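Local coordinates for beta-n-acetylhexosaminidase (Streptococcus pneumoniae, PDB 4AZG), which probably hydrolyses terminal, non-reducing N-acetylhexosamine residues from glycans, as a beta-N-acetylhexosaminidase of glycoside hydrolase family 20, at residues Tyr282-Lys287 against Ile329-Pro334; Tyr233-Asp238 against Gly257-Ser262; Asp150-Glu155 against Tyr201-Lys206. All coordinates share one frame; numbering follows the deposited sequence.

Interaction 1 of 3, residues Tyr282-Lys287 against Ile329-Pro334. With OAN (O-(2-acetamido-2-deoxy D-glucopyranosylidene) amino-N-phenylcarbamate), chain C; EDO (1,2-ethanediol), chain K.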
loop_
_atom_site.group_PDB
_atom_site.type_symbol
_atom_site.label_atom_id
_atom_site.label_comp_id
_atom_site.label_asym_id
_atom_site.label_seq_id
_atom_site.Cartn_x
_atom_site.Cartn_y
_atom_site.Cartn_z
ATOM N N TYR A 282 11.243 -2.961 6.163
ATOM C CA TYR A 282 12.608 -2.827 5.683
ATOM C C TYR A 282 12.756 -1.500 4.942
ATOM O O TYR A 282 11.988 -1.195 4.041
ATOM C CB TYR A 282 13.066 -4.028 4.823
ATOM C CG TYR A 282 14.415 -3.762 4.171
ATOM C CD1 TYR A 282 15.541 -3.438 4.949
ATOM C CD2 TYR A 282 14.555 -3.752 2.790
ATOM C CE1 TYR A 282 16.764 -3.136 4.361
ATOM C CE2 TYR A 282 15.775 -3.459 2.196
ATOM C CZ TYR A 282 16.876 -3.149 2.983
ATOM O OH TYR A 282 18.089 -2.860 2.394
ATOM N N ILE A 283 13.736 -0.700 5.360
ATOM C CA ILE A 283 13.980 0.616 4.770
ATOM C C ILE A 283 15.219 0.427 3.918
ATOM O O ILE A 283 16.251 -0.020 4.432
ATOM C CB ILE A 283 14.252 1.685 5.848
ATOM C CG1 ILE A 283 13.000 1.958 6.661
ATOM C CG2 ILE A 283 14.808 2.989 5.262
ATOM C CD1 ILE A 283 13.170 1.624 8.129
ATOM N N LEU A 284 15.141 0.735 2.622
ATOM C CA LEU A 284 16.277 0.435 1.754
ATOM C C LEU A 284 17.534 1.057 2.348
ATOM O O LEU A 284 17.529 2.247 2.728
ATOM C CB LEU A 284 16.063 0.940 0.325
ATOM C CG LEU A 284 14.748 0.648 -0.418
ATOM C CD1 LEU A 284 14.756 1.396 -1.743
ATOM C CD2 LEU A 284 14.558 -0.848 -0.628
ATOM N N GLY A 285 18.593 0.249 2.439
ATOM C CA GLY A 285 19.906 0.710 2.860
ATOM C C GLY A 285 20.140 0.779 4.360
ATOM O O GLY A 285 21.255 1.092 4.794
ATOM N N GLN A 286 19.119 0.484 5.159
ATOM C CA GLN A 286 19.247 0.513 6.621
ATOM C C GLN A 286 20.194 -0.596 7.117
ATOM O O GLN A 286 19.945 -1.780 6.888
ATOM C CB GLN A 286 17.862 0.376 7.274
ATOM C CG GLN A 286 17.857 0.507 8.779
ATOM C CD GLN A 286 17.644 1.937 9.239
ATOM O OE1 GLN A 286 17.662 2.864 8.437
ATOM N NE2 GLN A 286 17.422 2.122 10.544
ATOM N N LYS A 287 21.282 -0.214 7.779
ATOM C CA LYS A 287 22.268 -1.194 8.262
ATOM C C LYS A 287 21.894 -1.708 9.665
ATOM O O LYS A 287 21.133 -1.040 10.388
ATOM C CB LYS A 287 23.675 -0.574 8.313
ATOM C CG LYS A 287 24.093 0.226 7.096
ATOM C CD LYS A 287 25.075 -0.527 6.212
ATOM C CE LYS A 287 25.699 0.389 5.151
ATOM N NZ LYS A 287 26.119 1.729 5.686
ATOM N N ILE A 329 8.076 -2.374 2.343
ATOM C CA ILE A 329 9.391 -1.925 1.893
ATOM C C ILE A 329 9.320 -0.411 1.730
ATOM O O ILE A 329 8.532 0.082 0.914
ATOM C CB ILE A 329 9.757 -2.528 0.520
ATOM C CG1 ILE A 329 9.587 -4.051 0.515
ATOM C CG2 ILE A 329 11.156 -2.088 0.098
ATOM C CD1 ILE A 329 10.502 -4.820 1.475
ATOM N N TRP A 330 10.153 0.314 2.479
ATOM C CA TRP A 330 10.135 1.779 2.503
ATOM C C TRP A 330 11.410 2.376 1.951
ATOM O O TRP A 330 12.465 1.724 1.912
ATOM C CB TRP A 330 9.939 2.267 3.923
ATOM C CG TRP A 330 8.663 1.781 4.562
ATOM C CD1 TRP A 330 8.509 0.735 5.464
ATOM C CD2 TRP A 330 7.309 2.328 4.373
ATOM N NE1 TRP A 330 7.188 0.582 5.827
ATOM C CE2 TRP A 330 6.418 1.514 5.206
ATOM C CE3 TRP A 330 6.768 3.348 3.603
ATOM C CZ2 TRP A 330 5.051 1.762 5.279
ATOM C CZ3 TRP A 330 5.396 3.580 3.679
ATOM C CH2 TRP A 330 4.559 2.811 4.503
ATOM N N ALA A 331 11.331 3.632 1.518
ATOM C CA ALA A 331 12.492 4.289 0.913
ATOM C C ALA A 331 12.772 5.647 1.550
ATOM O O ALA A 331 13.040 6.622 0.851
ATOM C CB ALA A 331 12.326 4.395 -0.596
ATOM N N ASP A 332 12.703 5.690 2.884
ATOM C CA ASP A 332 13.024 6.882 3.703
ATOM C C ASP A 332 14.169 7.731 3.156
ATOM O O ASP A 332 14.067 8.959 3.101
ATOM C CB ASP A 332 13.310 6.464 5.155
ATOM C CG ASP A 332 12.101 5.821 5.811
ATOM O OD1 ASP A 332 11.296 5.179 5.092
ATOM O OD2 ASP A 332 11.935 5.975 7.047
ATOM N N ARG A 333 15.274 7.089 2.784
ATOM C CA ARG A 333 16.328 7.783 2.042
ATOM C C ARG A 333 16.259 7.254 0.618
ATOM O O ARG A 333 16.775 6.177 0.322
ATOM C CB ARG A 333 17.709 7.533 2.640
ATOM C CG ARG A 333 17.774 7.626 4.155
ATOM C CD ARG A 333 19.093 7.059 4.653
ATOM N NE ARG A 333 18.918 6.207 5.821
ATOM C CZ ARG A 333 18.769 4.885 5.770
ATOM N NH1 ARG A 333 18.775 4.226 4.608
ATOM N NH2 ARG A 333 18.631 4.214 6.898
ATOM N N PRO A 334 15.590 7.996 -0.269
ATOM C CA PRO A 334 15.316 7.460 -1.613
ATOM C C PRO A 334 16.534 7.297 -2.537
ATOM O O PRO A 334 16.451 6.572 -3.539
ATOM C CB PRO A 334 14.280 8.426 -2.172
ATOM C CG PRO A 334 14.482 9.695 -1.412
ATOM C CD PRO A 334 14.992 9.320 -0.054
HETATM C CAH OAN C . 2.897 4.079 8.198
HETATM C CAG OAN C . 4.425 4.202 8.218
HETATM O OAN OAN C . 5.146 3.194 8.210
HETATM N NAI OAN C . 4.860 5.465 8.180
HETATM C CAB OAN C . 6.276 5.862 8.153
HETATM C CAC OAN C . 6.841 5.615 6.737
HETATM O OAJ OAN C . 6.637 6.742 5.864
HETATM C CAD OAN C . 8.309 5.193 6.798
HETATM O OAK OAN C . 8.760 4.966 5.478
HETATM C CAE OAN C . 8.433 3.900 7.606
HETATM C CAF OAN C . 9.824 3.384 7.815
HETATM O OAM OAN C . 10.561 4.294 8.628
HETATM O OAL OAN C . 8.010 4.079 8.935
HETATM C CAA OAN C . 7.097 5.088 9.213
HETATM N NAY OAN C . 6.935 5.375 10.508
HETATM O OAQ OAN C . 7.752 4.651 11.352
HETATM C CAP OAN C . 7.897 5.222 12.581
HETATM O OAR OAN C . 8.273 4.542 13.539
HETATM N NAO OAN C . 7.593 6.519 12.669
HETATM C CAS OAN C . 7.587 7.267 13.788
HETATM C CAT OAN C . 6.344 7.745 14.250
HETATM C CAU OAN C . 6.256 8.529 15.395
HETATM C CAV OAN C . 7.426 8.849 16.076
HETATM C CAW OAN C . 8.680 8.385 15.627
HETATM C CAX OAN C . 8.772 7.587 14.478
HETATM C C1 EDO K . 21.941 -4.640 4.417
HETATM O O1 EDO K . 22.692 -3.717 5.230
HETATM C C2 EDO K . 20.460 -4.262 4.479
HETATM O O2 EDO K . 20.051 -4.157 5.852
HETATM O O HOH W 1 15.952 4.335 1.965
#
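L284 O and the main-chain N and O of R333 grip one water between them: it donates to both carbonyl oxygens, 2.7 Å from its oxygen to L284 O, and accepts from R333 N. The water joins two loops just where the parallel pairing of strands 282-283 and 322-330 ends. Within that pairing, W330 N donates to Y282 O at 2.8 Å and L284 N returns a bond to W330 O at 2.9 Å, two nearly straight bonds at the C-terminal rim of the TIM barrel, where the active site of this fold lies. Just past its strand, L284 reaches back with CD2 to I329 CG2 at 3.7 Å, the two side chains crossing at about a right angle and both touching I343 of helix 340-352.

I283 and W330 share one face of the sheet, Y282 and I329 the other; the bound carbamate inhibitor lies on the I283/W330 side. With W330 CG beside its own backbone N (chi1 -59°), the indole lies beneath the sugar, whose CAE sits 3.6 Å above the ring plane, displaced toward the rim. D332 divides its carboxylate between two hydroxyls: OAK donates to OD1 at 2.6 Å and OAM to OD2 at 2.7 Å. Both bonds run from ligand to protein, so this side of the pocket recognises the 4- and 6-hydroxyls as donors, consistent with selection of a terminal sugar.

Interaction 2 of 3, residues Tyr233-Asp238 against Gly257-Ser262. With OAN (O-(2-acetamido-2-deoxy D-glucopyranosylidene) amino-N-phenylcarbamate), chain C.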
loop_
_atom_site.group_PDB
_atom_site.type_symbol
_atom_site.label_atom_id
_atom_site.label_comp_id
_atom_site.label_asym_id
_atom_site.label_seq_id
_atom_site.Cartn_x
_atom_site.Cartn_y
_atom_site.Cartn_z
ATOM N N TYR A 233 -9.077 7.837 16.210
ATOM C CA TYR A 233 -9.386 7.677 17.624
ATOM C C TYR A 233 -8.132 7.750 18.472
ATOM O O TYR A 233 -7.952 6.964 19.401
ATOM C CB TYR A 233 -10.134 6.366 17.864
ATOM C CG TYR A 233 -11.515 6.425 17.294
ATOM C CD1 TYR A 233 -12.503 7.182 17.920
ATOM C CD2 TYR A 233 -11.830 5.780 16.104
ATOM C CE1 TYR A 233 -13.764 7.281 17.389
ATOM C CE2 TYR A 233 -13.109 5.857 15.579
ATOM C CZ TYR A 233 -14.061 6.618 16.233
ATOM O OH TYR A 233 -15.332 6.729 15.727
ATOM N N TYR A 234 -7.263 8.699 18.138
ATOM C CA TYR A 234 -6.031 8.962 18.879
ATOM C C TYR A 234 -6.257 8.906 20.393
ATOM O O TYR A 234 -7.265 9.413 20.899
ATOM C CB TYR A 234 -5.509 10.333 18.478
ATOM C CG TYR A 234 -4.176 10.681 19.088
ATOM C CD1 TYR A 234 -3.012 10.031 18.675
ATOM C CD2 TYR A 234 -4.082 11.655 20.093
ATOM C CE1 TYR A 234 -1.794 10.348 19.241
ATOM C CE2 TYR A 234 -2.870 11.981 20.649
ATOM C CZ TYR A 234 -1.731 11.317 20.225
ATOM O OH TYR A 234 -0.519 11.634 20.777
ATOM N N GLU A 235 -5.327 8.270 21.108
ATOM C CA GLU A 235 -5.424 8.112 22.570
ATOM C C GLU A 235 -6.702 7.403 23.050
ATOM O O GLU A 235 -7.111 7.604 24.189
ATOM C CB GLU A 235 -5.298 9.475 23.282
ATOM C CG GLU A 235 -3.868 9.931 23.477
ATOM C CD GLU A 235 -3.732 11.310 24.121
ATOM O OE1 GLU A 235 -4.510 12.266 23.794
ATOM O OE2 GLU A 235 -2.810 11.438 24.952
ATOM N N ASP A 236 -7.314 6.580 22.199
ATOM C CA ASP A 236 -8.524 5.843 22.571
ATOM C C ASP A 236 -9.691 6.774 23.013
ATOM O O ASP A 236 -10.474 6.396 23.888
ATOM C CB ASP A 236 -8.239 4.810 23.702
ATOM C CG ASP A 236 -7.199 3.739 23.321
ATOM O OD1 ASP A 236 -6.878 3.532 22.141
ATOM O OD2 ASP A 236 -6.690 3.074 24.227
ATOM N N LYS A 237 -9.791 7.962 22.418
ATOM C CA LYS A 237 -10.843 8.924 22.738
ATOM C C LYS A 237 -11.816 8.951 21.573
ATOM O O LYS A 237 -11.423 8.728 20.439
ATOM C CB LYS A 237 -10.281 10.342 22.950
ATOM C CG LYS A 237 -9.203 10.532 24.021
ATOM C CD LYS A 237 -9.588 9.920 25.365
ATOM C CE LYS A 237 -9.117 10.753 26.560
ATOM N NZ LYS A 237 -7.635 10.903 26.625
ATOM N N ASP A 238 -13.084 9.234 21.838
ATOM C CA ASP A 238 -14.079 9.153 20.769
ATOM C C ASP A 238 -15.004 10.343 20.687
ATOM O O ASP A 238 -16.117 10.203 20.182
ATOM C CB ASP A 238 -14.911 7.869 20.853
ATOM C CG ASP A 238 -15.656 7.716 22.194
ATOM O OD1 ASP A 238 -15.618 8.628 23.040
ATOM O OD2 ASP A 238 -16.290 6.665 22.408
ATOM N N GLY A 257 4.723 9.598 23.770
ATOM C CA GLY A 257 4.026 10.834 23.315
ATOM C C GLY A 257 3.486 10.812 21.874
ATOM O O GLY A 257 3.195 11.873 21.265
ATOM N N TYR A 258 3.385 9.607 21.317
ATOM C CA TYR A 258 2.708 9.378 20.049
ATOM C C TYR A 258 1.694 8.284 20.377
ATOM O O TYR A 258 1.880 7.112 20.028
ATOM C CB TYR A 258 3.722 8.952 18.967
ATOM C CG TYR A 258 3.215 9.073 17.540
ATOM C CD1 TYR A 258 2.878 10.321 17.004
ATOM C CD2 TYR A 258 3.094 7.934 16.713
ATOM C CE1 TYR A 258 2.399 10.438 15.704
ATOM C CE2 TYR A 258 2.633 8.039 15.406
ATOM C CZ TYR A 258 2.285 9.291 14.901
ATOM O OH TYR A 258 1.815 9.417 13.607
ATOM N N ASN A 259 0.644 8.695 21.100
ATOM C CA ASN A 259 -0.281 7.775 21.794
ATOM C C ASN A 259 -1.474 7.336 20.948
ATOM O O ASN A 259 -2.633 7.682 21.216
ATOM C CB ASN A 259 -0.771 8.352 23.133
ATOM C CG ASN A 259 0.350 8.920 23.987
ATOM O OD1 ASN A 259 0.292 10.075 24.368
ATOM N ND2 ASN A 259 1.371 8.124 24.273
ATOM N N LEU A 260 -1.150 6.552 19.933
ATOM C CA LEU A 260 -2.120 6.012 19.009
ATOM C C LEU A 260 -3.111 5.080 19.702
ATOM O O LEU A 260 -2.772 4.399 20.678
ATOM C CB LEU A 260 -1.385 5.275 17.880
ATOM C CG LEU A 260 -0.211 6.041 17.241
ATOM C CD1 LEU A 260 0.347 5.243 16.078
ATOM C CD2 LEU A 260 -0.567 7.459 16.788
ATOM N N ALA A 261 -4.335 5.062 19.191
ATOM C CA ALA A 261 -5.314 4.030 19.529
ATOM C C ALA A 261 -4.738 2.609 19.464
ATOM O O ALA A 261 -4.002 2.253 18.529
ATOM C CB ALA A 261 -6.519 4.129 18.614
ATOM N N SER A 262 -5.093 1.795 20.458
ATOM C CA SER A 262 -4.703 0.393 20.442
ATOM C C SER A 262 -5.470 -0.403 19.368
ATOM O O SER A 262 -6.528 0.019 18.896
ATOM C CB SER A 262 -4.895 -0.217 21.819
ATOM O OG SER A 262 -6.262 -0.376 22.068
HETATM C CAH OAN C . 2.897 4.079 8.198
HETATM C CAG OAN C . 4.425 4.202 8.218
HETATM O OAN OAN C . 5.146 3.194 8.210
HETATM N NAI OAN C . 4.860 5.465 8.180
HETATM C CAB OAN C . 6.276 5.862 8.153
HETATM C CAC OAN C . 6.841 5.615 6.737
HETATM O OAJ OAN C . 6.637 6.742 5.864
HETATM C CAD OAN C . 8.309 5.193 6.798
HETATM O OAK OAN C . 8.760 4.966 5.478
HETATM C CAE OAN C . 8.433 3.900 7.606
HETATM C CAF OAN C . 9.824 3.384 7.815
HETATM O OAM OAN C . 10.561 4.294 8.628
HETATM O OAL OAN C . 8.010 4.079 8.935
HETATM C CAA OAN C . 7.097 5.088 9.213
HETATM N NAY OAN C . 6.935 5.375 10.508
HETATM O OAQ OAN C . 7.752 4.651 11.352
HETATM C CAP OAN C . 7.897 5.222 12.581
HETATM O OAR OAN C . 8.273 4.542 13.539
HETATM N NAO OAN C . 7.593 6.519 12.669
HETATM C CAS OAN C . 7.587 7.267 13.788
HETATM C CAT OAN C . 6.344 7.745 14.250
HETATM C CAU OAN C . 6.256 8.529 15.395
HETATM C CAV OAN C . 7.426 8.849 16.076
HETATM C CAW OAN C . 8.680 8.385 15.627
HETATM C CAX OAN C . 8.772 7.587 14.478
HETATM O O HOH W 2 1.011 13.068 18.892
HETATM O O HOH W 3 -0.542 13.035 22.790
HETATM O O HOH W 4 -6.999 0.680 24.252
HETATM O O HOH W 5 -4.188 3.093 23.034
#
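The ring of Y234 receives the carbonyl oxygen N259 O over one face, 3.4 Å above the ring plane and displaced toward the rim, while L260 CD2 and a water lie at its edge. The ring of Y258 is sandwiched differently: L260 CD2 rests on one face and CAU of the inhibitor's phenyl group on the opposite one, each 3.5 Å from the plane. These rings belong to two loops of the TIM barrel, one after strand 224-228 and the other after strand 247-250, and an inverse gamma turn centred on N259 bends the second loop against the first. Outside the pair, D230 and W195 hold Y258 OH and so fix the ring that faces the ligand.

N259, at the centre of the turn, presents its own N and O to the neighbouring loop. N259 N donates to Y234 OH at 3.2 Å, and N259 O accepts from E235 N at 2.8 Å through a bent bond (131° at the hydrogen). Y234 can span this distance because its CG stands opposite the backbone N (chi1 -175°), which carries the hydroxyl across to the turn. Farther along, S262 is the N-cap of helix 263-268, its OG capping Y265 N. The backbone N of S262 points to D236, whose OD1 accepts it at 3.0 Å through the syn lone pair; the methyl carbon A261 CB tucks in beside, 3.6 Å from D236 OD1.

Interaction 3 of 3, residues Asp150-Glu155 against Tyr201-Lys206. With EDO (1,2-ethanediol), chain I.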
loop_
_atom_site.group_PDB
_atom_site.type_symbol
_atom_site.label_atom_id
_atom_site.label_comp_id
_atom_site.label_asym_id
_atom_site.label_seq_id
_atom_site.Cartn_x
_atom_site.Cartn_y
_atom_site.Cartn_z
ATOM N N ASP A 150 -1.875 22.341 5.537
ATOM C CA ASP A 150 -2.687 23.142 6.473
ATOM C C ASP A 150 -4.176 22.824 6.330
ATOM O O ASP A 150 -4.771 23.069 5.282
ATOM C CB ASP A 150 -2.445 24.627 6.175
ATOM C CG ASP A 150 -3.231 25.573 7.077
ATOM O OD1 ASP A 150 -3.941 25.156 8.014
ATOM O OD2 ASP A 150 -3.122 26.779 6.844
ATOM N N LEU A 151 -4.775 22.296 7.390
ATOM C CA LEU A 151 -6.207 21.971 7.395
ATOM C C LEU A 151 -7.143 23.192 7.427
ATOM O O LEU A 151 -8.331 23.060 7.145
ATOM C CB LEU A 151 -6.528 21.056 8.577
ATOM C CG LEU A 151 -5.815 19.697 8.628
ATOM C CD1 LEU A 151 -6.168 18.969 9.908
ATOM C CD2 LEU A 151 -6.167 18.846 7.416
ATOM N N LYS A 152 -6.611 24.360 7.784
ATOM C CA LYS A 152 -7.354 25.626 7.758
ATOM C C LYS A 152 -7.382 26.248 6.352
ATOM O O LYS A 152 -8.145 27.173 6.100
ATOM C CB LYS A 152 -6.714 26.641 8.717
ATOM C CG LYS A 152 -6.755 26.265 10.192
ATOM C CD LYS A 152 -5.868 27.191 11.040
ATOM C CE LYS A 152 -6.227 27.068 12.527
ATOM N NZ LYS A 152 -5.280 27.740 13.474
ATOM N N ASN A 153 -6.525 25.770 5.450
ATOM C CA ASN A 153 -6.428 26.328 4.103
ATOM C C ASN A 153 -7.395 25.630 3.158
ATOM O O ASN A 153 -7.045 24.600 2.552
ATOM C CB ASN A 153 -5.002 26.209 3.577
ATOM C CG ASN A 153 -4.783 26.985 2.297
ATOM O OD1 ASN A 153 -5.704 27.192 1.494
ATOM N ND2 ASN A 153 -3.551 27.403 2.085
ATOM N N GLU A 154 -8.584 26.199 3.017
ATOM C CA GLU A 154 -9.632 25.609 2.199
ATOM C C GLU A 154 -9.261 25.578 0.697
ATOM O O GLU A 154 -9.647 24.649 -0.016
ATOM C CB GLU A 154 -10.966 26.327 2.453
ATOM C CG GLU A 154 -12.158 25.396 2.646
ATOM C CD GLU A 154 -12.163 24.682 3.990
ATOM O OE1 GLU A 154 -11.538 25.197 4.939
ATOM O OE2 GLU A 154 -12.790 23.599 4.093
ATOM N N GLU A 155 -8.499 26.564 0.227
ATOM C CA GLU A 155 -8.057 26.585 -1.170
ATOM C C GLU A 155 -7.252 25.316 -1.472
ATOM O O GLU A 155 -7.546 24.598 -2.427
ATOM C CB GLU A 155 -7.249 27.858 -1.494
ATOM C CG GLU A 155 -7.083 28.084 -2.989
ATOM C CD GLU A 155 -6.184 29.261 -3.365
ATOM O OE1 GLU A 155 -5.642 29.955 -2.465
ATOM O OE2 GLU A 155 -6.000 29.477 -4.584
ATOM N N TYR A 201 -4.499 22.602 19.141
ATOM C CA TYR A 201 -5.092 23.754 18.461
ATOM C C TYR A 201 -6.543 23.566 18.026
ATOM O O TYR A 201 -7.075 24.379 17.283
ATOM C CB TYR A 201 -4.217 24.185 17.290
ATOM C CG TYR A 201 -2.856 24.726 17.711
ATOM C CD1 TYR A 201 -2.715 26.031 18.231
ATOM C CD2 TYR A 201 -1.714 23.953 17.572
ATOM C CE1 TYR A 201 -1.469 26.528 18.603
ATOM C CE2 TYR A 201 -0.471 24.439 17.942
ATOM C CZ TYR A 201 -0.354 25.726 18.451
ATOM O OH TYR A 201 0.892 26.183 18.798
ATOM N N GLN A 202 -7.177 22.503 18.520
ATOM C CA GLN A 202 -8.561 22.158 18.196
ATOM C C GLN A 202 -8.767 21.999 16.704
ATOM O O GLN A 202 -9.678 22.578 16.118
ATOM C CB GLN A 202 -9.547 23.160 18.804
ATOM C CG GLN A 202 -9.650 22.989 20.309
ATOM C CD GLN A 202 -10.839 23.710 20.913
ATOM O OE1 GLN A 202 -11.950 23.691 20.364
ATOM N NE2 GLN A 202 -10.618 24.338 22.068
ATOM N N LEU A 203 -7.909 21.193 16.094
ATOM C CA LEU A 203 -7.977 20.970 14.670
ATOM C C LEU A 203 -8.164 19.486 14.354
ATOM O O LEU A 203 -8.154 19.094 13.171
ATOM C CB LEU A 203 -6.726 21.529 13.998
ATOM C CG LEU A 203 -6.664 23.051 13.902
ATOM C CD1 LEU A 203 -5.322 23.509 13.359
ATOM C CD2 LEU A 203 -7.810 23.583 13.050
ATOM N N TYR A 204 -8.333 18.671 15.405
ATOM C CA TYR A 204 -8.504 17.223 15.234
ATOM C C TYR A 204 -9.858 16.845 14.606
ATOM O O TYR A 204 -9.912 15.949 13.762
ATOM C CB TYR A 204 -8.252 16.461 16.546
ATOM C CG TYR A 204 -8.196 14.947 16.413
ATOM C CD1 TYR A 204 -7.219 14.310 15.626
ATOM C CD2 TYR A 204 -9.089 14.139 17.113
ATOM C CE1 TYR A 204 -7.171 12.922 15.539
ATOM C CE2 TYR A 204 -9.025 12.760 17.034
ATOM C CZ TYR A 204 -8.071 12.158 16.252
ATOM O OH TYR A 204 -8.066 10.775 16.176
ATOM N N GLY A 205 -10.927 17.523 15.024
ATOM C CA GLY A 205 -12.234 17.410 14.370
ATOM C C GLY A 205 -12.129 17.722 12.884
ATOM O O GLY A 205 -12.727 17.052 12.031
ATOM N N LYS A 206 -11.311 18.707 12.574
ATOM C CA LYS A 206 -11.054 19.076 11.197
ATOM C C LYS A 206 -10.244 17.996 10.420
ATOM O O LYS A 206 -10.434 17.805 9.195
ATOM C CB LYS A 206 -10.359 20.434 11.183
ATOM C CG LYS A 206 -10.450 21.157 9.866
ATOM C CD LYS A 206 -11.823 21.750 9.599
ATOM C CE LYS A 206 -11.901 22.074 8.103
ATOM N NZ LYS A 206 -13.214 22.640 7.682
HETATM C C1 EDO I . -2.701 24.293 10.794
HETATM O O1 EDO I . -1.455 25.001 10.740
HETATM C C2 EDO I . -2.509 22.944 10.101
HETATM O O2 EDO I . -3.699 22.144 10.058
#
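L151 and K152 meet L203 and K206 in a small surface contact made chiefly by hydrocarbon. L151 CD1 approaches the carbonyl oxygen L203 O at 3.8 Å, and L151 CB packs against K206 CG at 4.1 Å. The long aliphatic chain of K152, extended beyond CG, passes L203 at about a right angle, so that K152 CE lies 3.8 Å from L203 CD1 and nearly as close to the other methyl. K206 bends at its second torsion (chi2 75°), which lays its CE by L151 O and sends NZ toward E154. There it forms a long salt bridge, 3.7 Å from NZ to E154 OE2, doubtful because the glutamate was modelled in two conformers; E209 is a weak second partner.

The next shell holds these side chains in position. A type I turn from D150 to N153, closed by N153 N to D150 O, contains an Asx turn, in which K152 N donates to D150 OD1 at 2.8 Å from well above the carboxylate plane. N153 then caps helix 154-171 through A156 N. On the other side, a Schellman motif with Q202 as its C-prime residue ends helix 194-200, and L203 is already the N-cap of helix 204-220. L198 of the shorter helix supports both leucines. With its ion pair to E154 long and uncertain, the contact probably owes more to aliphatic contact than to charge.

In the fold
Along the chain the three contacts follow in series: interaction 3 closes before interaction 2 opens, and interaction 2 before interaction 1. All lie in the family 20 catalytic domain. Interactions 1 and 2 have centres about 27 Å apart and nearest atoms about 12 Å apart, yet both border the same inhibitor, the first at its sugar and the second at its phenyl end. Interaction 3 is remote from interaction 1, about 31 Å between centres, but touches interaction 2: Y234 N probably donates to the hydroxyl of Y204, in the first turn of helix 204-220. A chain of contacts thus runs from surface helix ends through barrel loops to the ligand pocket.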